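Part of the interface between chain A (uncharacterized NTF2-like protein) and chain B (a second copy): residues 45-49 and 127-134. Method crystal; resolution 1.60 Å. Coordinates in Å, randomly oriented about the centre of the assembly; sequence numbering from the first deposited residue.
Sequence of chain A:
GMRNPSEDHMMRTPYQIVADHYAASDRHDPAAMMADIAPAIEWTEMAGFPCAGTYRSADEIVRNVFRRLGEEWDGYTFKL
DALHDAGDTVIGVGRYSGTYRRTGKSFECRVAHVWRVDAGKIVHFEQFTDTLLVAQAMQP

Chain A, residues 45-49: EMAGF
Chain B 127-134: QFTDTLLV

What backbone shapes meet here? On chain A, Met A46 to Phe A49 form a type I beta turn, with phi/psi of -48/-44° at Ala A47 and -84/-4° at Gly A48; Phe A49 N closes it by donating to Met A46 O at 3.0 Å. Chain B leaves a strand at Thr B129 (-137/173°), passes through Asp B130 (-84/79°) and enters a helix at Thr B131 (-60/-29°). Asp B130 is the N-cap residue, and Asp B130 O receives Val B134 N at 3.2 Å, the first helical bond of this stretch. In register, Gly A48 CA lies 5.7 Å from Leu B132 CA, and the two stretches together bury 281 Å².

How does Asp B130 hold the turn? Its CA-to-CB bond points toward chain A, and chi1 of -156° (t) with chi2 of -27° carries the carboxylate to the turn. There Gly A48 N donates a hydrogen bond to Asp B130 OD2 at 2.8 Å, with an N-H...O angle of 137°. This amide is free for the task because the turn's own closing bond uses the NH of Phe A49. The same oxygen packs against carbon: Met A46 CG is 3.3 Å from Asp B130 OD2, and Ala A47 CB is 3.4 Å from it. Asp B130 OD1 is hydrogen-bonded elsewhere in the structure, so both carboxylate oxygens are engaged.

Why is Met A46 extended? This residue is selenomethionine, and chi1 of -169° (t) with chi2 of 174° (t) stretches the chain from the turn along chain B, past the Asp B130 carboxylate, toward the end of the strand. About the CG-SE bond, chi3 of -122° lies between wells and places Met A46 CE 3.6 Å from Thr B129 C and 4.3 Å from Phe B128 O. Of Thr B129 and Phe B128 the tip therefore meets backbone: Thr B129 (chi1 -164°, t) directs its CB away, while the ring of Phe B128 (chi1 -54°, m; chi2 78°) leads away.

What does glycine at A48 permit? An ideal CB on Gly A48 would point toward chain B and lie 2.1 Å from Asp B130 OD1, a clash, as well as 3.2 Å from Leu B133 CD1 and 3.4 Å from Leu B132 CB. Without one, the helix start packs closely. Leu B132 (chi1 179°, t; chi2 64°, p) brings CD2 to 3.4 Å from Gly A48 O, whereas Leu B133 (chi1 -84°, m; chi2 52°, p) sets CD1 3.6 Å from Gly A48 CA and CD2 3.9 Å from Ala A47 CB, an apolar contact beside the polar anchor.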

# COMPACT_ATOMS: atom_id res chain seq x y z
N GLU A 45 -9.50 -1.67 -6.80
CA GLU A 45 -9.44 -0.42 -6.05
C GLU A 45 -9.72 -0.78 -4.59
O GLU A 45 -10.56 -1.64 -4.32
CB GLU A 45 -10.50 0.55 -6.57
CG GLU A 45 -10.24 1.01 -7.99
CD GLU A 45 -9.17 2.08 -8.08
OE1 GLU A 45 -9.34 3.19 -7.53
OE2 GLU A 45 -8.13 1.82 -8.74
N MSE A 46 -8.99 -0.16 -3.65
CA MSE A 46 -9.02 -0.57 -2.24
C MSE A 46 -10.42 -0.43 -1.67
O MSE A 46 -11.16 0.45 -2.05
CB MSE A 46 -8.02 0.27 -1.43
CG MSE A 46 -7.81 -0.26 -0.07
SE MSE A 46 -6.43 0.67 0.89
CE MSE A 46 -5.16 -0.78 1.34
N ALA A 47 -10.78 -1.34 -0.76
CA ALA A 47 -12.10 -1.38 -0.15
C ALA A 47 -12.62 -0.05 0.35
O ALA A 47 -13.79 0.30 0.13
CB ALA A 47 -12.13 -2.43 0.98
N GLY A 48 -11.76 0.71 1.03
CA GLY A 48 -12.17 2.00 1.61
C GLY A 48 -12.13 3.21 0.66
O GLY A 48 -12.51 4.34 1.03
N PHE A 49 -11.66 2.97 -0.56
CA PHE A 49 -11.54 3.99 -1.61
C PHE A 49 -12.90 4.19 -2.31
O PHE A 49 -13.63 3.22 -2.44
CB PHE A 49 -10.45 3.57 -2.61
CG PHE A 49 -10.00 4.69 -3.50
CD1 PHE A 49 -9.22 5.73 -3.04
CD2 PHE A 49 -10.37 4.68 -4.85
CE1 PHE A 49 -8.86 6.75 -3.89
CE2 PHE A 49 -10.02 5.71 -5.71
CZ PHE A 49 -9.24 6.76 -5.24
N GLN B 127 4.27 1.66 5.51
CA GLN B 127 3.00 0.95 5.55
C GLN B 127 1.97 1.66 4.61
O GLN B 127 1.86 2.89 4.61
CB GLN B 127 2.46 1.02 6.99
CG GLN B 127 1.08 0.47 7.22
CD GLN B 127 0.53 1.02 8.55
OE1 GLN B 127 0.42 2.25 8.76
NE2 GLN B 127 0.21 0.12 9.45
N PHE B 128 1.22 0.85 3.86
CA PHE B 128 0.13 1.34 3.01
C PHE B 128 -1.11 0.48 3.29
O PHE B 128 -1.18 -0.65 2.85
CB PHE B 128 0.48 1.24 1.52
CG PHE B 128 1.77 1.93 1.12
CD1 PHE B 128 2.97 1.32 1.37
CD2 PHE B 128 1.76 3.18 0.52
CE1 PHE B 128 4.16 1.95 1.02
CE2 PHE B 128 2.94 3.82 0.15
CZ PHE B 128 4.15 3.20 0.41
N THR B 129 -2.07 0.98 4.07
CA THR B 129 -3.22 0.20 4.48
C THR B 129 -4.52 0.97 4.41
O THR B 129 -4.53 2.20 4.17
CB THR B 129 -3.00 -0.41 5.88
OG1 THR B 129 -3.95 -1.47 6.15
CG2 THR B 129 -3.05 0.67 6.97
N ASP B 130 -5.63 0.26 4.63
CA ASP B 130 -6.97 0.83 4.47
C ASP B 130 -7.34 1.55 5.72
O ASP B 130 -8.07 1.08 6.61
CB ASP B 130 -7.93 -0.30 4.09
CG ASP B 130 -9.17 0.20 3.35
OD1 ASP B 130 -9.59 1.37 3.54
OD2 ASP B 130 -9.76 -0.60 2.57
N THR B 131 -6.80 2.75 5.83
CA THR B 131 -6.97 3.53 7.04
C THR B 131 -8.43 3.87 7.38
O THR B 131 -8.79 4.03 8.55
CB THR B 131 -6.08 4.79 6.95
OG1 THR B 131 -6.37 5.44 5.73
CG2 THR B 131 -4.58 4.41 6.99
N LEU B 132 -9.28 3.98 6.36
CA LEU B 132 -10.71 4.22 6.62
C LEU B 132 -11.32 3.01 7.36
O LEU B 132 -12.04 3.18 8.32
CB LEU B 132 -11.48 4.51 5.34
CG LEU B 132 -12.97 4.75 5.52
CD1 LEU B 132 -13.18 6.04 6.35
CD2 LEU B 132 -13.71 4.83 4.17
N LEU B 133 -11.05 1.81 6.89
CA LEU B 133 -11.60 0.62 7.59
C LEU B 133 -11.09 0.47 9.01
O LEU B 133 -11.84 0.06 9.88
CB LEU B 133 -11.36 -0.66 6.78
CG LEU B 133 -12.39 -0.97 5.67
CD1 LEU B 133 -12.66 0.17 4.69
CD2 LEU B 133 -12.07 -2.28 4.92
N VAL B 134 -9.82 0.78 9.25
CA VAL B 134 -9.31 0.76 10.62
C VAL B 134 -10.02 1.83 11.48
O VAL B 134 -10.51 1.59 12.60
CB VAL B 134 -7.80 0.99 10.61
CG1 VAL B 134 -7.30 1.06 12.07
CG2 VAL B 134 -7.05 -0.10 9.79